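Local atomic coordinates of uncharacterized protein, DUF633, LMOf2365_1472 (Listeria monocytogenes str. 4b F2365, PDB entry 3GNL), a protein that is uncharacterised but is probably an S-adenosylmethionine-dependent tRNA (adenine(22)-N(1))-methyltransferase with a Rossmann-like core and a helical C-terminal part. Residues I104-E109 against L132-Q138; K120-N126 against Y156-L161; I143-I148 against G178-L182; K172-F177 against L230-V234. All blocks are in the same frame, centred on the assembly; numbering follows the deposited sequence.

Overall arrangement
Four contacts trace a path from the Rossmann-like sheet to the C-terminal helices. The centre of contact 2, which joins strands 120-125 and 154-163, lies about 3 Å from that of the chain; contact 1 pairs two helices packed against these strands, its centre 11 Å from that of contact 2. Contact 3 starts on outermost strand 141-151, bonded to contact 2 through V160 N to S145 O (2.8 Å), and contact 4, centred 18 Å from the chain centre, reaches helix 215-235. R133 of contact 1 ties several together: its NE pairs with E146 OE2 of contact 3 (2.9 Å), and its NH1 lies 3.0 Å from I175 O of contact 4. No ligand marks the active site here.

Contact 1: I104-E109 against L132-Q138; sequences IRTILE and LREWSEQ
Two helical segments, 104-109 and 132-138, run roughly parallel: their axes approach to 10.2 Å, N-to-C directions 26° apart, with R105 and L132 closest in register (CA to CA 6.0 Å). R105 fits as a knob into the hole formed by L132, E134, W135 and Q138, its extended t, t, t chain carrying the guanidinium over the second helix. There NH1 donates to E134 OE1 at 3.1 Å and 169°, a salt bridge, and also bonds Q131 just before the segment. NE makes a second salt bridge, to E109 OE2 one helical turn on, at 3.1 Å, so R105, E109 and E134 form a network. NH2 lies 2.5 Å from Q138 OE1, but the 121° angle makes this hydrogen bond weak. One water donates to both E109 OE2 (2.8 Å) and Q138 OE1 (2.4 Å); another donates to L108 O (2.8 Å) and accepts from W135 NE1 (3.1 Å), satisfying the indole. Beneath this polar edge, L108 CD1 stands 3.9 Å from the centroid of the W135 six-membered ring, 5° off its normal, a CH-pi contact, while I104 CG2 meets L132 CD2 at 3.6 Å. As in Rossmann-like folds, these neighbouring helices cover one sheet face: I104 and L108 rest on strand 93-99, L132 and W135 on strand 120-125, and L132 also on strand 154-163.

Contact 2: K120-N126 against Y156-L161; sequences KLILQPN and YEIMVL
On the sheet face that carries L121, L123, M159 and L161, L123 CD1 meets L161 CD1 at 3.9 Å and L123 CB meets M159 CG (selenomethionine) at 4.0 Å. On the other face, which carries I122 and V160, I122 CG2 touches I158 CG2 at 4.0 Å. The strands are antiparallel, 168° between directions, their axes approaching to 4.7 Å. L121 with L161 and L123 with M159 are hydrogen-bonded pairs: L121 N to L161 O 3.0 Å, L161 N to L121 O 2.8 Å, L123 N to M159 O 2.9 Å and M159 N to L123 O 2.9 Å. I122 with V160, between them, is non-hydrogen-bonded. Here the parallel part of the methyltransferase-like sheet, strands 93-99 and 120-125, gives way to antiparallel strand 154-163, in the 3-2-1-4-5-7-6 order of class I methyltransferases. Toward Y156 a water accepts from E157 N (3.0 Å) and donates to P125 O (2.5 Å). Q124 NE2 bonds N126 OD1 at 2.9 Å, while Q124 OE1 accepts from R11.

Contact 3: I143-I148 against G178-L182; sequences ITSEAI and GPCLL
Strand 143-148 is extended apart from T144 (psi -22°), where T144 and S145 both face V160 in a classic beta bulge. Against it lies segment 178-182, met first at G178, the first residue beyond helix 172-177, with positive phi (104/125); at these angles a CB would jam against F177 O, and an ideal one would also clash 2.6 Å from E146 OE1, so a side chain is excluded. P179 follows, its CD 3.8 Å from I143 CD1; its N lies 3.1 Å from E146 OE1 but has no hydrogen to give. C180 CA lies 5.7 Å from E146 CA. The C180 N donates to E146 OE1 at 2.7 Å and 135°, and C180 SG packs 4.1 Å from I143 CG2 and 3.9 Å from S145 CA. L181 N donates to the same OE1 at 3.1 Å and 159°. A single carboxylate oxygen, carried on an m, t side chain, thus takes two amides of the first turn of helix 179-184, in which L182 N bonds G178 O at 2.9 Å. L181 CD2 also reaches the strand, 4.0 Å from I148 CG2. E146 OE2 forms a salt bridge with R133 NE of helix 129-139; R133 touches P179 and L181 as well. Strand 141-151 edges the sheet beside strand 154-163, while L181 touches F189 and I148 touches I188 and K192 of helix 187-208.

Contact 4: K172-F177 against L230-V234; sequences KQEIFF and LVEDV
L230, with 100 Å² covered, is the knob of this crossing: it enters the hole made by K172, Q173, F176 and F177. Its CD1 lies over the face of the F176 ring, 4.0 Å from F176 CD1, and its CD2 meets K172 CE at 3.8 Å and Q173 CG at 4.1 Å. The two helices cross at -101° with axes 10.7 Å apart; Q173 and L230 are the nearest pair, CA to CA 6.7 Å. F177 (71 Å², chi1 m) comes next. V234 CG2 stands 3.7 Å from its ring centroid, 11° off the normal, a CH-pi contact, whereas V231 CG2 meets the ring edge 3.7 Å from F177 CZ. This single knob-in-hole fit joins helix 172-177, which follows strand 154-163, the last strand of the methyltransferase-like sheet in chain order, to the long C-terminal helix 215-235. W193 of helix 187-208 meets both phenylalanines, edge-to-face with F177, and W200 touches F176 and V231. Q173 (53 Å², chi1 m, chi2 p) supplies the polar part: its NE2 donates to D233 OD2 at 2.9 Å and 134°, while its CG packs 3.7 Å from V234 CG1. D233 OD1 pairs in turn with K236.

Contact 1: I104-E109 against L132-Q138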
loop_
_atom_site.group_PDB
_atom_site.type_symbol
_atom_site.label_atom_id
_atom_site.label_comp_id
_atom_site.label_asym_id
_atom_site.label_seq_id
_atom_site.Cartn_x
_atom_site.Cartn_y
_atom_site.Cartn_z
ATOM N N ILE A 104 7.448 -1.207 3.488
ATOM C CA ILE A 104 7.225 -1.444 2.063
ATOM C C ILE A 104 8.227 -0.687 1.227
ATOM O O ILE A 104 8.784 -1.230 0.281
ATOM C CB ILE A 104 5.765 -1.086 1.589
ATOM C CG1 ILE A 104 4.738 -1.986 2.282
ATOM C CG2 ILE A 104 5.647 -1.240 0.060
ATOM C CD1 ILE A 104 3.270 -1.706 1.957
ATOM N N ARG A 105 8.471 0.566 1.591
ATOM C CA ARG A 105 9.436 1.377 0.878
ATOM C C ARG A 105 10.798 0.685 0.935
ATOM O O ARG A 105 11.484 0.590 -0.103
ATOM C CB ARG A 105 9.535 2.798 1.481
ATOM C CG ARG A 105 10.426 3.714 0.601
ATOM C CD ARG A 105 10.269 5.190 1.001
ATOM N NE ARG A 105 11.043 6.044 0.105
ATOM C CZ ARG A 105 10.974 7.379 0.060
ATOM N NH1 ARG A 105 10.191 8.059 0.898
ATOM N NH2 ARG A 105 11.722 8.040 -0.825
ATOM N N THR A 106 11.186 0.241 2.136
ATOM C CA THR A 106 12.491 -0.444 2.372
ATOM C C THR A 106 12.584 -1.693 1.488
ATOM O O THR A 106 13.606 -1.909 0.821
ATOM C CB THR A 106 12.691 -0.763 3.859
ATOM O OG1 THR A 106 12.718 0.482 4.574
ATOM C CG2 THR A 106 14.015 -1.516 4.127
ATOM N N ILE A 107 11.486 -2.447 1.427
ATOM C CA ILE A 107 11.418 -3.650 0.597
ATOM C C ILE A 107 11.666 -3.298 -0.867
ATOM O O ILE A 107 12.415 -4.009 -1.566
ATOM C CB ILE A 107 10.071 -4.388 0.794
ATOM C CG1 ILE A 107 10.097 -5.099 2.146
ATOM C CG2 ILE A 107 9.814 -5.392 -0.371
ATOM C CD1 ILE A 107 8.769 -5.650 2.546
ATOM N N LEU A 108 11.026 -2.242 -1.351
ATOM C CA LEU A 108 11.197 -1.772 -2.733
ATOM C C LEU A 108 12.603 -1.257 -3.050
ATOM O O LEU A 108 13.121 -1.514 -4.152
ATOM C CB LEU A 108 10.166 -0.690 -3.092
ATOM C CG LEU A 108 8.716 -1.182 -3.128
ATOM C CD1 LEU A 108 7.768 0.005 -3.244
ATOM C CD2 LEU A 108 8.458 -2.176 -4.310
ATOM N N GLU A 109 13.203 -0.540 -2.102
ATOM C CA GLU A 109 14.561 -0.011 -2.273
ATOM C C GLU A 109 15.624 -1.107 -2.179
ATOM O O GLU A 109 16.437 -1.243 -3.097
ATOM C CB GLU A 109 14.822 1.146 -1.302
ATOM C CG GLU A 109 13.907 2.339 -1.579
ATOM C CD GLU A 109 13.999 3.456 -0.539
ATOM O OE1 GLU A 109 14.441 3.181 0.603
ATOM O OE2 GLU A 109 13.574 4.591 -0.875
ATOM N N LEU A 132 5.272 5.929 0.244
ATOM C CA LEU A 132 5.281 5.226 -1.034
ATOM C C LEU A 132 4.987 6.166 -2.202
ATOM O O LEU A 132 5.448 5.954 -3.339
ATOM C CB LEU A 132 4.285 4.067 -0.972
ATOM C CG LEU A 132 4.685 2.992 0.030
ATOM C CD1 LEU A 132 3.592 1.976 0.117
ATOM C CD2 LEU A 132 6.036 2.328 -0.330
ATOM N N ARG A 133 4.239 7.243 -1.967
ATOM C CA ARG A 133 4.023 8.228 -3.017
ATOM C C ARG A 133 5.294 9.012 -3.259
ATOM O O ARG A 133 5.578 9.340 -4.416
ATOM C CB ARG A 133 2.772 9.113 -2.725
ATOM C CG ARG A 133 1.558 8.236 -2.459
ATOM C CD ARG A 133 0.291 9.015 -2.643
ATOM N NE ARG A 133 -0.873 8.277 -2.193
ATOM C CZ ARG A 133 -1.356 8.288 -0.953
ATOM N NH1 ARG A 133 -0.809 9.067 -0.004
ATOM N NH2 ARG A 133 -2.418 7.540 -0.654
ATOM N N GLU A 134 6.098 9.241 -2.206
ATOM C CA GLU A 134 7.415 9.855 -2.373
ATOM C C GLU A 134 8.307 8.928 -3.148
ATOM O O GLU A 134 8.988 9.399 -4.070
ATOM C CB GLU A 134 8.063 10.227 -1.036
ATOM C CG GLU A 134 9.264 11.107 -1.250
ATOM C CD GLU A 134 9.671 11.808 -0.002
ATOM O OE1 GLU A 134 9.809 11.138 1.054
ATOM O OE2 GLU A 134 9.829 13.049 -0.092
ATOM N N TRP A 135 8.302 7.641 -2.794
ATOM C CA TRP A 135 9.087 6.660 -3.528
ATOM C C TRP A 135 8.695 6.699 -4.996
ATOM O O TRP A 135 9.563 6.616 -5.875
ATOM C CB TRP A 135 8.843 5.277 -2.919
ATOM C CG TRP A 135 9.625 4.175 -3.655
ATOM C CD1 TRP A 135 10.872 3.739 -3.377
ATOM C CD2 TRP A 135 9.153 3.428 -4.771
ATOM N NE1 TRP A 135 11.230 2.753 -4.278
ATOM C CE2 TRP A 135 10.207 2.569 -5.167
ATOM C CE3 TRP A 135 7.966 3.443 -5.512
ATOM C CZ2 TRP A 135 10.081 1.675 -6.265
ATOM C CZ3 TRP A 135 7.838 2.558 -6.595
ATOM C CH2 TRP A 135 8.903 1.687 -6.947
ATOM N N SER A 136 7.408 6.786 -5.292
ATOM C CA SER A 136 6.937 6.803 -6.676
ATOM C C SER A 136 7.550 7.972 -7.448
ATOM O O SER A 136 8.008 7.807 -8.583
ATOM C CB SER A 136 5.398 6.818 -6.662
ATOM O OG SER A 136 4.819 7.761 -7.533
ATOM N N GLU A 137 7.602 9.142 -6.827
ATOM C CA GLU A 137 8.228 10.292 -7.436
ATOM C C GLU A 137 9.738 10.085 -7.601
ATOM O O GLU A 137 10.240 10.368 -8.704
ATOM C CB GLU A 137 7.983 11.499 -6.520
ATOM C CG GLU A 137 8.665 12.767 -6.971
ATOM C CD GLU A 137 8.155 13.952 -6.194
ATOM O OE1 GLU A 137 8.780 14.244 -5.129
ATOM O OE2 GLU A 137 7.201 14.629 -6.644
ATOM N N GLN A 138 10.453 9.627 -6.570
ATOM C CA GLN A 138 11.927 9.427 -6.638
ATOM C C GLN A 138 12.326 8.389 -7.663
ATOM O O GLN A 138 13.406 8.481 -8.245
ATOM C CB GLN A 138 12.549 9.038 -5.307
ATOM C CG GLN A 138 12.605 10.147 -4.289
ATOM C CD GLN A 138 13.024 9.628 -2.937
ATOM O OE1 GLN A 138 13.269 8.413 -2.771
ATOM N NE2 GLN A 138 13.102 10.519 -1.945
HETATM O O HOH W 1 13.492 0.981 -5.313
HETATM O O HOH W 2 13.533 6.054 -3.243
#

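Contact 2: K120-N126 against Y156-L161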
loop_
_atom_site.group_PDB
_atom_site.type_symbol
_atom_site.label_atom_id
_atom_site.label_comp_id
_atom_site.label_asym_id
_atom_site.label_seq_id
_atom_site.Cartn_x
_atom_site.Cartn_y
_atom_site.Cartn_z
ATOM N N LYS A 120 3.700 -3.611 -12.872
ATOM C CA LYS A 120 2.606 -3.182 -12.002
ATOM C C LYS A 120 2.965 -3.471 -10.564
ATOM O O LYS A 120 3.461 -4.558 -10.240
ATOM C CB LYS A 120 1.290 -3.829 -12.400
ATOM C CG LYS A 120 0.049 -3.387 -11.580
ATOM C CD LYS A 120 -1.307 -3.613 -12.255
ATOM C CE LYS A 120 -1.493 -5.078 -12.667
ATOM N NZ LYS A 120 -2.808 -5.125 -13.316
ATOM N N LEU A 121 2.763 -2.481 -9.680
ATOM C CA LEU A 121 2.860 -2.715 -8.229
ATOM C C LEU A 121 1.495 -2.395 -7.671
ATOM O O LEU A 121 0.868 -1.398 -8.041
ATOM C CB LEU A 121 3.893 -1.803 -7.524
ATOM C CG LEU A 121 5.322 -1.793 -8.038
ATOM C CD1 LEU A 121 6.194 -0.667 -7.406
ATOM C CD2 LEU A 121 5.943 -3.156 -7.778
ATOM N N ILE A 122 1.029 -3.255 -6.770
ATOM C CA ILE A 122 -0.214 -2.989 -6.036
ATOM C C ILE A 122 0.153 -2.962 -4.545
ATOM O O ILE A 122 0.588 -4.002 -3.962
ATOM C CB ILE A 122 -1.257 -4.070 -6.253
ATOM C CG1 ILE A 122 -1.590 -4.188 -7.753
ATOM C CG2 ILE A 122 -2.509 -3.710 -5.472
ATOM C CD1 ILE A 122 -2.278 -5.535 -8.133
ATOM N N LEU A 123 0.097 -1.768 -3.936
ATOM C CA LEU A 123 0.668 -1.637 -2.575
ATOM C C LEU A 123 -0.457 -1.212 -1.642
ATOM O O LEU A 123 -1.307 -0.380 -1.997
ATOM C CB LEU A 123 1.780 -0.570 -2.565
ATOM C CG LEU A 123 2.850 -0.735 -3.620
ATOM C CD1 LEU A 123 3.853 0.428 -3.433
ATOM C CD2 LEU A 123 3.521 -2.117 -3.521
ATOM N N GLN A 124 -0.470 -1.806 -0.444
ATOM C CA GLN A 124 -1.509 -1.469 0.519
ATOM C C GLN A 124 -0.809 -1.238 1.855
ATOM O O GLN A 124 -0.663 -2.155 2.631
ATOM C CB GLN A 124 -2.574 -2.558 0.571
ATOM C CG GLN A 124 -3.773 -2.194 1.494
ATOM C CD GLN A 124 -3.505 -2.587 2.925
ATOM O OE1 GLN A 124 -3.247 -3.746 3.191
ATOM N NE2 GLN A 124 -3.516 -1.607 3.844
ATOM N N PRO A 125 -0.395 0.012 2.109
ATOM C CA PRO A 125 0.288 0.325 3.382
ATOM C C PRO A 125 -0.703 0.614 4.512
ATOM O O PRO A 125 -1.738 1.243 4.287
ATOM C CB PRO A 125 1.061 1.589 3.060
ATOM C CG PRO A 125 0.164 2.318 2.037
ATOM C CD PRO A 125 -0.438 1.165 1.207
ATOM N N ASN A 126 -0.366 0.133 5.694
ATOM C CA ASN A 126 -1.215 0.277 6.884
ATOM C C ASN A 126 -0.934 1.593 7.618
ATOM O O ASN A 126 -1.654 1.938 8.540
ATOM C CB ASN A 126 -0.972 -0.883 7.834
ATOM C CG ASN A 126 -1.633 -2.171 7.366
ATOM O OD1 ASN A 126 -2.467 -2.180 6.452
ATOM N ND2 ASN A 126 -1.262 -3.251 7.983
ATOM N N TYR A 156 -8.255 1.873 4.996
ATOM C CA TYR A 156 -7.110 1.351 4.276
ATOM C C TYR A 156 -7.024 2.028 2.923
ATOM O O TYR A 156 -8.021 2.165 2.208
ATOM C CB TYR A 156 -7.282 -0.145 3.996
ATOM C CG TYR A 156 -7.368 -0.984 5.227
ATOM C CD1 TYR A 156 -6.214 -1.295 5.935
ATOM C CD2 TYR A 156 -8.602 -1.433 5.694
ATOM C CE1 TYR A 156 -6.271 -2.053 7.127
ATOM C CE2 TYR A 156 -8.689 -2.206 6.895
ATOM C CZ TYR A 156 -7.509 -2.505 7.577
ATOM O OH TYR A 156 -7.542 -3.260 8.760
ATOM N N GLU A 157 -5.811 2.357 2.532
ATOM C CA GLU A 157 -5.522 2.906 1.202
ATOM C C GLU A 157 -4.770 1.877 0.373
ATOM O O GLU A 157 -3.924 1.127 0.903
ATOM C CB GLU A 157 -4.667 4.173 1.319
ATOM C CG GLU A 157 -5.373 5.392 1.964
ATOM C CD GLU A 157 -4.363 6.331 2.592
ATOM O OE1 GLU A 157 -3.638 5.931 3.558
ATOM O OE2 GLU A 157 -4.296 7.463 2.132
ATOM N N ILE A 158 -5.092 1.865 -0.924
ATOM C CA ILE A 158 -4.433 0.957 -1.912
ATOM C C ILE A 158 -3.963 1.848 -3.052
ATOM O O ILE A 158 -4.633 2.812 -3.425
ATOM C CB ILE A 158 -5.434 -0.092 -2.439
ATOM C CG1 ILE A 158 -5.903 -0.957 -1.247
ATOM C CG2 ILE A 158 -4.787 -0.972 -3.563
ATOM C CD1 ILE A 158 -7.121 -1.737 -1.549
HETATM N N MSE A 159 -2.779 1.570 -3.572
HETATM C CA MSE A 159 -2.297 2.332 -4.722
HETATM C C MSE A 159 -1.733 1.358 -5.754
HETATM O O MSE A 159 -1.118 0.351 -5.410
HETATM C CB MSE A 159 -1.232 3.357 -4.314
HETATM C CG MSE A 159 0.068 2.822 -3.831
HETATM SE SE MSE A 159 1.254 4.363 -3.376
HETATM C CE MSE A 159 0.423 4.767 -1.665
ATOM N N VAL A 160 -1.923 1.700 -7.022
ATOM C CA VAL A 160 -1.421 0.844 -8.099
ATOM C C VAL A 160 -0.480 1.684 -8.903
ATOM O O VAL A 160 -0.814 2.846 -9.201
ATOM C CB VAL A 160 -2.567 0.369 -8.963
ATOM C CG1 VAL A 160 -2.022 -0.557 -10.088
ATOM C CG2 VAL A 160 -3.641 -0.339 -8.098
ATOM N N LEU A 161 0.704 1.151 -9.183
ATOM C CA LEU A 161 1.745 1.928 -9.868
ATOM C C LEU A 161 2.225 1.230 -11.115
ATOM O O LEU A 161 2.143 0.006 -11.210
ATOM C CB LEU A 161 2.946 2.138 -8.955
ATOM C CG LEU A 161 2.601 2.924 -7.671
ATOM C CD1 LEU A 161 2.277 1.921 -6.619
ATOM C CD2 LEU A 161 3.709 3.785 -7.193
HETATM O O HOH W 3 -3.680 2.833 4.605
#

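Contact 3: I143-I148 against G178-L182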
loop_
_atom_site.group_PDB
_atom_site.type_symbol
_atom_site.label_atom_id
_atom_site.label_comp_id
_atom_site.label_asym_id
_atom_site.label_seq_id
_atom_site.Cartn_x
_atom_site.Cartn_y
_atom_site.Cartn_z
ATOM N N ILE A 143 1.454 6.637 -10.328
ATOM C CA ILE A 143 0.263 6.086 -9.709
ATOM C C ILE A 143 -0.904 6.124 -10.708
ATOM O O ILE A 143 -1.292 7.191 -11.233
ATOM C CB ILE A 143 -0.071 6.878 -8.408
ATOM C CG1 ILE A 143 1.098 6.729 -7.441
ATOM C CG2 ILE A 143 -1.398 6.384 -7.753
ATOM C CD1 ILE A 143 1.092 7.827 -6.267
ATOM N N THR A 144 -1.439 4.939 -11.039
ATOM C CA THR A 144 -2.495 4.835 -12.022
ATOM C C THR A 144 -3.875 4.595 -11.483
ATOM O O THR A 144 -4.847 4.927 -12.127
ATOM C CB THR A 144 -2.178 3.722 -13.016
ATOM O OG1 THR A 144 -1.972 2.520 -12.284
ATOM C CG2 THR A 144 -0.867 4.059 -13.735
ATOM N N SER A 145 -3.968 4.062 -10.260
ATOM C CA SER A 145 -5.246 3.859 -9.606
ATOM C C SER A 145 -4.973 3.938 -8.112
ATOM O O SER A 145 -3.872 3.652 -7.673
ATOM C CB SER A 145 -5.823 2.462 -9.877
ATOM O OG SER A 145 -6.290 2.305 -11.221
ATOM N N GLU A 146 -6.027 4.361 -7.388
ATOM C CA GLU A 146 -6.034 4.237 -5.906
ATOM C C GLU A 146 -7.425 3.983 -5.428
ATOM O O GLU A 146 -8.435 4.297 -6.091
ATOM C CB GLU A 146 -5.528 5.539 -5.241
ATOM C CG GLU A 146 -4.130 5.982 -5.678
ATOM C CD GLU A 146 -3.671 7.289 -4.984
ATOM O OE1 GLU A 146 -4.322 8.338 -5.269
ATOM O OE2 GLU A 146 -2.711 7.205 -4.199
ATOM N N ALA A 147 -7.478 3.414 -4.230
ATOM C CA ALA A 147 -8.736 3.181 -3.563
ATOM C C ALA A 147 -8.566 3.464 -2.083
ATOM O O ALA A 147 -7.474 3.329 -1.537
ATOM C CB ALA A 147 -9.247 1.761 -3.770
ATOM N N ILE A 148 -9.678 3.805 -1.461
ATOM C CA ILE A 148 -9.733 3.985 -0.000
ATOM C C ILE A 148 -10.978 3.277 0.459
ATOM O O ILE A 148 -12.037 3.414 -0.164
ATOM C CB ILE A 148 -9.613 5.501 0.456
ATOM C CG1 ILE A 148 -9.329 5.601 1.949
ATOM C CG2 ILE A 148 -10.745 6.366 -0.052
ATOM C CD1 ILE A 148 -8.896 6.994 2.421
ATOM N N GLY A 178 -2.964 11.328 -2.077
ATOM C CA GLY A 178 -3.132 10.421 -3.219
ATOM C C GLY A 178 -3.679 11.192 -4.396
ATOM O O GLY A 178 -4.765 11.779 -4.336
ATOM N N PRO A 179 -2.989 11.125 -5.550
ATOM C CA PRO A 179 -3.500 11.872 -6.699
ATOM C C PRO A 179 -4.863 11.419 -7.224
ATOM O O PRO A 179 -5.633 12.244 -7.676
ATOM C CB PRO A 179 -2.396 11.686 -7.765
ATOM C CG PRO A 179 -1.799 10.335 -7.394
ATOM C CD PRO A 179 -1.778 10.350 -5.843
ATOM N N CYS A 180 -5.153 10.122 -7.163
ATOM C CA CYS A 180 -6.447 9.621 -7.588
ATOM C C CYS A 180 -7.481 9.851 -6.513
ATOM O O CYS A 180 -8.615 10.229 -6.807
ATOM C CB CYS A 180 -6.356 8.119 -7.935
ATOM S SG CYS A 180 -5.018 7.678 -9.158
ATOM N N LEU A 181 -7.088 9.631 -5.255
ATOM C CA LEU A 181 -8.024 9.779 -4.160
ATOM C C LEU A 181 -8.496 11.218 -4.021
ATOM O O LEU A 181 -9.667 11.486 -3.703
ATOM C CB LEU A 181 -7.395 9.330 -2.829
ATOM C CG LEU A 181 -6.994 7.836 -2.763
ATOM C CD1 LEU A 181 -6.370 7.555 -1.394
ATOM C CD2 LEU A 181 -8.143 6.888 -3.012
ATOM N N LEU A 182 -7.593 12.147 -4.276
ATOM C CA LEU A 182 -8.060 13.529 -4.092
ATOM C C LEU A 182 -8.942 14.051 -5.238
ATOM O O LEU A 182 -9.689 14.988 -5.031
ATOM C CB LEU A 182 -6.913 14.471 -3.727
ATOM C CG LEU A 182 -5.907 14.833 -4.792
ATOM C CD1 LEU A 182 -6.428 16.020 -5.644
ATOM C CD2 LEU A 182 -4.618 15.215 -4.084
#

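Contact 4: K172-F177 against L230-V234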
loop_
_atom_site.group_PDB
_atom_site.type_symbol
_atom_site.label_atom_id
_atom_site.label_comp_id
_atom_site.label_asym_id
_atom_site.label_seq_id
_atom_site.Cartn_x
_atom_site.Cartn_y
_atom_site.Cartn_z
ATOM N N LYS A 172 2.578 18.350 -3.231
ATOM C CA LYS A 172 2.633 17.836 -1.867
ATOM C C LYS A 172 1.260 17.269 -1.465
ATOM O O LYS A 172 1.206 16.298 -0.708
ATOM C CB LYS A 172 3.130 18.918 -0.882
ATOM C CG LYS A 172 2.314 20.146 -0.799
ATOM C CD LYS A 172 2.999 21.245 0.106
ATOM C CE LYS A 172 2.097 22.537 0.106
ATOM N NZ LYS A 172 2.263 23.481 1.296
ATOM N N GLN A 173 0.184 17.849 -1.986
ATOM C CA GLN A 173 -1.155 17.319 -1.718
ATOM C C GLN A 173 -1.299 15.927 -2.324
ATOM O O GLN A 173 -1.836 15.005 -1.695
ATOM C CB GLN A 173 -2.255 18.227 -2.266
ATOM C CG GLN A 173 -2.350 19.605 -1.578
ATOM C CD GLN A 173 -1.430 20.673 -2.169
ATOM O OE1 GLN A 173 -0.463 20.409 -2.905
ATOM N NE2 GLN A 173 -1.735 21.929 -1.825
ATOM N N GLU A 174 -0.809 15.742 -3.549
ATOM C CA GLU A 174 -0.888 14.414 -4.169
ATOM C C GLU A 174 -0.091 13.395 -3.365
ATOM O O GLU A 174 -0.513 12.237 -3.215
ATOM C CB GLU A 174 -0.441 14.487 -5.636
ATOM C CG GLU A 174 -1.406 15.258 -6.485
ATOM C CD GLU A 174 -0.906 15.475 -7.918
ATOM O OE1 GLU A 174 0.280 15.758 -8.094
ATOM O OE2 GLU A 174 -1.742 15.317 -8.835
ATOM N N ILE A 175 1.093 13.749 -2.870
ATOM C CA ILE A 175 1.857 12.819 -2.018
ATOM C C ILE A 175 1.103 12.476 -0.708
ATOM O O ILE A 175 1.087 11.319 -0.267
ATOM C CB ILE A 175 3.264 13.365 -1.758
ATOM C CG1 ILE A 175 4.118 13.086 -3.011
ATOM C CG2 ILE A 175 3.966 12.734 -0.585
ATOM C CD1 ILE A 175 5.401 13.821 -3.013
ATOM N N PHE A 176 0.535 13.484 -0.052
ATOM C CA PHE A 176 -0.071 13.269 1.272
ATOM C C PHE A 176 -1.390 12.549 1.162
ATOM O O PHE A 176 -1.685 11.736 2.051
ATOM C CB PHE A 176 -0.293 14.664 1.902
ATOM C CG PHE A 176 -0.592 14.688 3.369
ATOM C CD1 PHE A 176 0.431 14.969 4.283
ATOM C CD2 PHE A 176 -1.892 14.544 3.825
ATOM C CE1 PHE A 176 0.160 15.048 5.678
ATOM C CE2 PHE A 176 -2.173 14.643 5.226
ATOM C CZ PHE A 176 -1.151 14.876 6.117
ATOM N N PHE A 177 -2.182 12.825 0.132
ATOM C CA PHE A 177 -3.560 12.374 0.004
ATOM C C PHE A 177 -3.819 11.306 -1.062
ATOM O O PHE A 177 -4.817 10.552 -0.987
ATOM C CB PHE A 177 -4.502 13.536 -0.236
ATOM C CG PHE A 177 -4.499 14.543 0.882
ATOM C CD1 PHE A 177 -5.101 14.216 2.092
ATOM C CD2 PHE A 177 -3.903 15.796 0.712
ATOM C CE1 PHE A 177 -5.119 15.138 3.155
ATOM C CE2 PHE A 177 -3.907 16.729 1.744
ATOM C CZ PHE A 177 -4.508 16.406 2.980
ATOM N N LEU A 230 -3.157 21.669 4.770
ATOM C CA LEU A 230 -3.259 20.756 3.610
ATOM C C LEU A 230 -4.649 20.129 3.487
ATOM O O LEU A 230 -5.197 19.978 2.391
ATOM C CB LEU A 230 -2.193 19.662 3.674
ATOM C CG LEU A 230 -0.743 20.080 3.478
ATOM C CD1 LEU A 230 0.203 18.973 3.921
ATOM C CD2 LEU A 230 -0.517 20.459 1.997
ATOM N N VAL A 231 -5.220 19.677 4.599
ATOM C CA VAL A 231 -6.534 19.113 4.550
ATOM C C VAL A 231 -7.564 20.152 4.135
ATOM O O VAL A 231 -8.434 19.879 3.309
ATOM C CB VAL A 231 -6.939 18.479 5.931
ATOM C CG1 VAL A 231 -8.409 18.119 5.961
ATOM C CG2 VAL A 231 -6.061 17.228 6.237
ATOM N N GLU A 232 -7.449 21.380 4.659
ATOM C CA GLU A 232 -8.417 22.431 4.326
ATOM C C GLU A 232 -8.354 22.749 2.842
ATOM O O GLU A 232 -9.383 22.988 2.226
ATOM C CB GLU A 232 -8.139 23.680 5.147
ATOM C CG GLU A 232 -8.471 23.472 6.623
ATOM C CD GLU A 232 -8.189 24.675 7.512
ATOM O OE1 GLU A 232 -7.325 25.514 7.176
ATOM O OE2 GLU A 232 -8.817 24.755 8.586
ATOM N N ASP A 233 -7.146 22.722 2.296
ATOM C CA ASP A 233 -6.938 22.970 0.873
ATOM C C ASP A 233 -7.554 21.872 0.000
ATOM O O ASP A 233 -8.132 22.169 -1.051
ATOM C CB ASP A 233 -5.448 23.079 0.565
ATOM C CG ASP A 233 -5.191 23.373 -0.901
ATOM O OD1 ASP A 233 -5.670 24.426 -1.380
ATOM O OD2 ASP A 233 -4.563 22.535 -1.580
ATOM N N VAL A 234 -7.448 20.615 0.422
ATOM C CA VAL A 234 -8.027 19.564 -0.421
ATOM C C VAL A 234 -9.534 19.393 -0.268
ATOM O O VAL A 234 -10.204 19.029 -1.244
ATOM C CB VAL A 234 -7.278 18.210 -0.400
ATOM C CG1 VAL A 234 -5.816 18.448 -0.778
ATOM C CG2 VAL A 234 -7.475 17.427 0.918
#